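Local coordinates for seryl-tRNA synthetase, cytoplasmic (Candida albicans, PDB 3QNE) that attaches serine to tRNA(Ser) in two steps, activating the amino acid with ATP to Ser-AMP before passing it to the acceptor end of the tRNA, at the interface of chains A and B. Coordinates in Å, arbitrary orientation; residue numbers count along the deposited sequence, not the author numbering. Chains: chain A/B, Seryl-tRNA synthetase, cytoplasmic.

Contact 1 and contact 2 are parts of one two-fold symmetric homodimer interface, with the centres of their C-alpha atoms about 21 Å apart. They share no residue, but B:Gln208 of contact 1 and A:Pro210 of contact 2 come from the same motif 1 stretch in opposite subunits. Contact 1, polar and water-bridged near the two-fold axis, adds helix 183-200 and the motif 2 strands 269-278 and 297-307. Contact 2 clamps the end of helix 166-173 of chain B with strands 212-214 and 239-243 of chain A. Each has a twin; together they probably help hold the two catalytic cores in the dimer across which tRNA binds.

Contact 1: the interface of chains A and B. Residues chain A 188-189, 274, 299, 409; chain B 208, 274.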
loop_
_atom_site.group_PDB
_atom_site.type_symbol
_atom_site.label_atom_id
_atom_site.label_comp_id
_atom_site.label_asym_id
_atom_site.label_seq_id
_atom_site.Cartn_x
_atom_site.Cartn_y
_atom_site.Cartn_z
ATOM N N ASN A 188 -12.097 -9.510 -7.085
ATOM C CA ASN A 188 -10.745 -8.972 -7.160
ATOM C C ASN A 188 -9.722 -10.059 -6.836
ATOM O O ASN A 188 -8.766 -10.249 -7.589
ATOM C CB ASN A 188 -10.559 -7.785 -6.226
ATOM C CG ASN A 188 -9.401 -6.898 -6.656
ATOM O OD1 ASN A 188 -9.324 -6.468 -7.818
ATOM N ND2 ASN A 188 -8.502 -6.602 -5.719
ATOM N N GLN A 189 -9.939 -10.784 -5.733
ATOM C CA GLN A 189 -9.064 -11.920 -5.366
ATOM C C GLN A 189 -9.042 -13.018 -6.428
ATOM O O GLN A 189 -7.981 -13.617 -6.709
ATOM C CB GLN A 189 -9.458 -12.504 -3.998
ATOM C CG GLN A 189 -9.100 -11.581 -2.837
ATOM C CD GLN A 189 -7.614 -11.450 -2.702
ATOM O OE1 GLN A 189 -6.905 -12.452 -2.593
ATOM N NE2 GLN A 189 -7.118 -10.225 -2.777
ATOM N N TYR A 274 3.112 -9.224 -8.644
ATOM C CA TYR A 274 1.838 -8.848 -8.028
ATOM C C TYR A 274 2.093 -7.787 -6.979
ATOM O O TYR A 274 3.025 -7.916 -6.152
ATOM C CB TYR A 274 1.141 -10.057 -7.380
ATOM C CG TYR A 274 0.053 -9.603 -6.432
ATOM C CD1 TYR A 274 -0.992 -8.777 -6.886
ATOM C CD2 TYR A 274 0.087 -9.941 -5.078
ATOM C CE1 TYR A 274 -1.972 -8.320 -6.010
ATOM C CE2 TYR A 274 -0.909 -9.496 -4.200
ATOM C CZ TYR A 274 -1.928 -8.680 -4.674
ATOM O OH TYR A 274 -2.906 -8.219 -3.815
ATOM N N GLU A 299 -4.876 -3.010 -7.708
ATOM C CA GLU A 299 -3.914 -4.137 -7.793
ATOM C C GLU A 299 -3.624 -4.487 -9.249
ATOM O O GLU A 299 -4.454 -4.254 -10.141
ATOM C CB GLU A 299 -4.417 -5.383 -7.045
ATOM C CG GLU A 299 -4.371 -5.242 -5.527
ATOM C CD GLU A 299 -5.390 -4.222 -5.032
ATOM O OE1 GLU A 299 -6.596 -4.451 -5.241
ATOM O OE2 GLU A 299 -4.994 -3.193 -4.451
ATOM N N GLU A 409 -8.995 -4.306 -10.715
ATOM C CA GLU A 409 -10.231 -3.526 -10.577
ATOM C C GLU A 409 -10.715 -3.052 -11.948
ATOM O O GLU A 409 -11.917 -3.018 -12.240
ATOM C CB GLU A 409 -10.028 -2.323 -9.654
ATOM C CG GLU A 409 -10.057 -2.696 -8.139
ATOM C CD GLU A 409 -8.681 -3.076 -7.575
ATOM O OE1 GLU A 409 -7.717 -3.143 -8.363
ATOM O OE2 GLU A 409 -8.571 -3.302 -6.341
ATOM N N GLN B 208 -12.757 -4.834 1.701
ATOM C CA GLN B 208 -11.363 -4.495 1.441
ATOM C C GLN B 208 -11.227 -3.002 1.544
ATOM O O GLN B 208 -11.874 -2.255 0.802
ATOM C CB GLN B 208 -10.897 -4.964 0.063
ATOM C CG GLN B 208 -9.492 -4.457 -0.291
ATOM C CD GLN B 208 -8.967 -5.109 -1.546
ATOM O OE1 GLN B 208 -9.407 -6.194 -1.911
ATOM N NE2 GLN B 208 -8.025 -4.459 -2.211
ATOM N N TYR B 274 -9.983 -6.688 5.010
ATOM C CA TYR B 274 -8.732 -7.118 4.382
ATOM C C TYR B 274 -8.003 -5.901 3.853
ATOM O O TYR B 274 -8.614 -5.026 3.197
ATOM C CB TYR B 274 -8.985 -8.108 3.232
ATOM C CG TYR B 274 -7.757 -8.238 2.358
ATOM C CD1 TYR B 274 -6.523 -8.627 2.911
ATOM C CD2 TYR B 274 -7.801 -7.922 0.998
ATOM C CE1 TYR B 274 -5.380 -8.706 2.122
ATOM C CE2 TYR B 274 -6.654 -8.021 0.200
ATOM C CZ TYR B 274 -5.449 -8.404 0.773
ATOM O OH TYR B 274 -4.307 -8.485 0.000
HETATM O O HOH W 1 -4.553 -9.791 -2.081
HETATM O O HOH W 2 -3.976 -9.961 -2.430
HETATM O O HOH W 3 -8.603 -8.132 -3.296
#
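B:Gln208 and A:Glu299 meet tip to tip, their amide and carboxylate planes 49° apart. The direct link is weak: amide NE2 of B:Gln208 lies 3.4 Å from carboxylate OE1 of A:Glu299. The glutamine comes in with CG anti to its backbone N (chi1 173°) and the chain extended beyond it, which carries the amide across the boundary.

Stronger hydrogen bonds within chain A set the carboxylate. Amide ND2 of A:Asn188 donates to OE1 of A:Glu299 at 2.9 Å, where OE1 receives it on its anti lone pair, away from the other oxygen. Behind it, the backbone N of A:Glu299 donates to OE1 of A:Glu409, also at 2.9 Å and met on the syn side, so the motif 3 helix 408-418 helps hold strand 297-307.

Water supplies most of the remaining polar link. Water 3 sits 2.9 Å from ND2 of A:Asn188 and also joins NE2 of A:Gln189 to OE1 of B:Gln208, so the B:Gln208 amide is held at its oxygen by water and only weakly at its nitrogen by A:Glu299. The two Tyr274 side chains point at each other from opposite subunits, their OH atoms 4.1 Å apart. Waters 1 and 2 bridge these hydroxyls and NE2 of A:Gln189, but they lie too close together to be present at once and probably represent one site near the two-fold axis. Amide NE2 of A:Gln189 also approaches CE2 of B:Tyr274 at 3.7 Å, with amide and ring planes 75° apart.

The patch ties motif 1 of one subunit to the motif 2 strand 297-307 of the other, probably helping couple the dimer to the active-site framework.

Contact 2: the interface of chains A and B. Residues chain A 210, 212-214, 241; chain B 172-174.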
loop_
_atom_site.group_PDB
_atom_site.type_symbol
_atom_site.label_atom_id
_atom_site.label_comp_id
_atom_site.label_asym_id
_atom_site.label_seq_id
_atom_site.Cartn_x
_atom_site.Cartn_y
_atom_site.Cartn_z
ATOM N N PRO A 210 7.412 -5.349 -2.810
ATOM C CA PRO A 210 7.122 -4.317 -1.806
ATOM C C PRO A 210 6.573 -3.127 -2.548
ATOM O O PRO A 210 6.951 -2.955 -3.704
ATOM C CB PRO A 210 8.503 -3.975 -1.225
ATOM C CG PRO A 210 9.480 -4.451 -2.219
ATOM C CD PRO A 210 8.856 -5.624 -2.930
ATOM N N MET A 212 6.798 0.036 -1.435
ATOM C CA MET A 212 7.645 1.196 -1.203
ATOM C C MET A 212 9.002 0.930 -1.828
ATOM O O MET A 212 9.463 -0.209 -1.858
ATOM C CB MET A 212 7.832 1.457 0.284
ATOM C CG MET A 212 6.570 1.893 0.991
ATOM S SD MET A 212 6.923 2.315 2.687
ATOM C CE MET A 212 5.259 2.611 3.279
ATOM N N MET A 213 9.635 1.985 -2.323
ATOM C CA MET A 213 10.951 1.879 -2.933
ATOM C C MET A 213 11.804 3.054 -2.517
ATOM O O MET A 213 11.312 4.177 -2.433
ATOM C CB MET A 213 10.833 1.906 -4.462
ATOM C CG MET A 213 11.024 0.582 -5.117
ATOM S SD MET A 213 10.935 0.705 -6.904
ATOM C CE MET A 213 12.646 0.616 -7.378
ATOM N N ASN A 214 13.088 2.802 -2.292
ATOM C CA ASN A 214 14.029 3.884 -2.040
ATOM C C ASN A 214 14.158 4.768 -3.261
ATOM O O ASN A 214 14.133 4.296 -4.401
ATOM C CB ASN A 214 15.407 3.343 -1.649
ATOM C CG ASN A 214 15.445 2.813 -0.221
ATOM O OD1 ASN A 214 14.760 3.325 0.668
ATOM N ND2 ASN A 214 16.260 1.794 0.007
ATOM N N LYS A 241 10.543 7.696 1.023
ATOM C CA LYS A 241 10.528 6.661 -0.004
ATOM C C LYS A 241 9.404 7.040 -0.969
ATOM O O LYS A 241 8.715 8.052 -0.769
ATOM C CB LYS A 241 10.292 5.270 0.613
ATOM C CG LYS A 241 11.252 4.903 1.749
ATOM C CD LYS A 241 11.131 3.443 2.158
ATOM C CE LYS A 241 11.999 3.104 3.383
ATOM N NZ LYS A 241 13.484 3.005 3.120
ATOM N N ILE B 172 16.168 -2.818 -2.337
ATOM C CA ILE B 172 15.178 -1.984 -2.991
ATOM C C ILE B 172 14.386 -1.027 -2.085
ATOM O O ILE B 172 14.065 0.098 -2.494
ATOM C CB ILE B 172 14.267 -2.866 -3.878
ATOM C CG1 ILE B 172 15.040 -3.181 -5.175
ATOM C CG2 ILE B 172 12.970 -2.166 -4.171
ATOM C CD1 ILE B 172 14.753 -4.526 -5.799
ATOM N N VAL B 173 14.084 -1.447 -0.856
ATOM C CA VAL B 173 13.265 -0.601 0.019
ATOM C C VAL B 173 13.853 -0.401 1.415
ATOM O O VAL B 173 13.261 0.275 2.244
ATOM C CB VAL B 173 11.800 -1.122 0.123
ATOM C CG1 VAL B 173 11.759 -2.505 0.702
ATOM C CG2 VAL B 173 10.940 -0.189 0.963
ATOM N N GLY B 174 15.020 -0.978 1.676
ATOM C CA GLY B 174 15.677 -0.749 2.952
ATOM C C GLY B 174 15.237 -1.715 4.043
ATOM O O GLY B 174 14.826 -2.850 3.771
#
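The last turn of helix 166-173 in chain B abuts strand 212-214 of chain A, where the backbone N of A:Asn214 donates to the carbonyl O of B:Ile172 over 2.9 Å in a nearly straight bond, 174° at the hydrogen. B:Gly174 then leaves the helix with a positive phi.

A:Lys241 reaches the next carbonyl at the helix end. Its extended chain turns at chi4 (-74°) and brings ammonium NZ to within 2.9 Å of B:Val173 O, approaching from above the carbonyl plane instead of along a lone pair. The same NZ donates in plane to side-chain OD1 of A:Asn214 at 2.8 Å. One lysine nitrogen thus joins a carbonyl of chain B to an amide of chain A, and the amide group of A:Asn214 lies over the face of the B:Val173-B:Gly174 peptide, ND2 3.5 Å from B:Gly174 N. A positive charge here would probably be favoured by the partial negative charge of the helix C-terminus.

B:Val173 carries the apolar contact and hides 94 Å² of its surface. The carbonyl O of A:Met212 lies against CB and CG2 of B:Val173, 3.2 Å from CG2, while CG1 points away from it toward A:Pro210. CG2, anti to the backbone N, rests 3.6 Å from CB of A:Met212 and also touches CD in the aliphatic stem of A:Lys241. CG1, placed between the backbone N and the carbonyl carbon (chi1 61°), meets CB of A:Pro210 at a looser 4.1 Å. On the other flank CG2 of B:Ile172 presses on CG of A:Met213, a tight pair at 3.5 Å where the two side chains cross obliquely.

A:Pro210 is the characteristic proline of class II motif 1, the dimerisation motif. By capping the helix end of chain B and packing its valine beside that proline, the site helps fasten each subunit of the homodimer to the other.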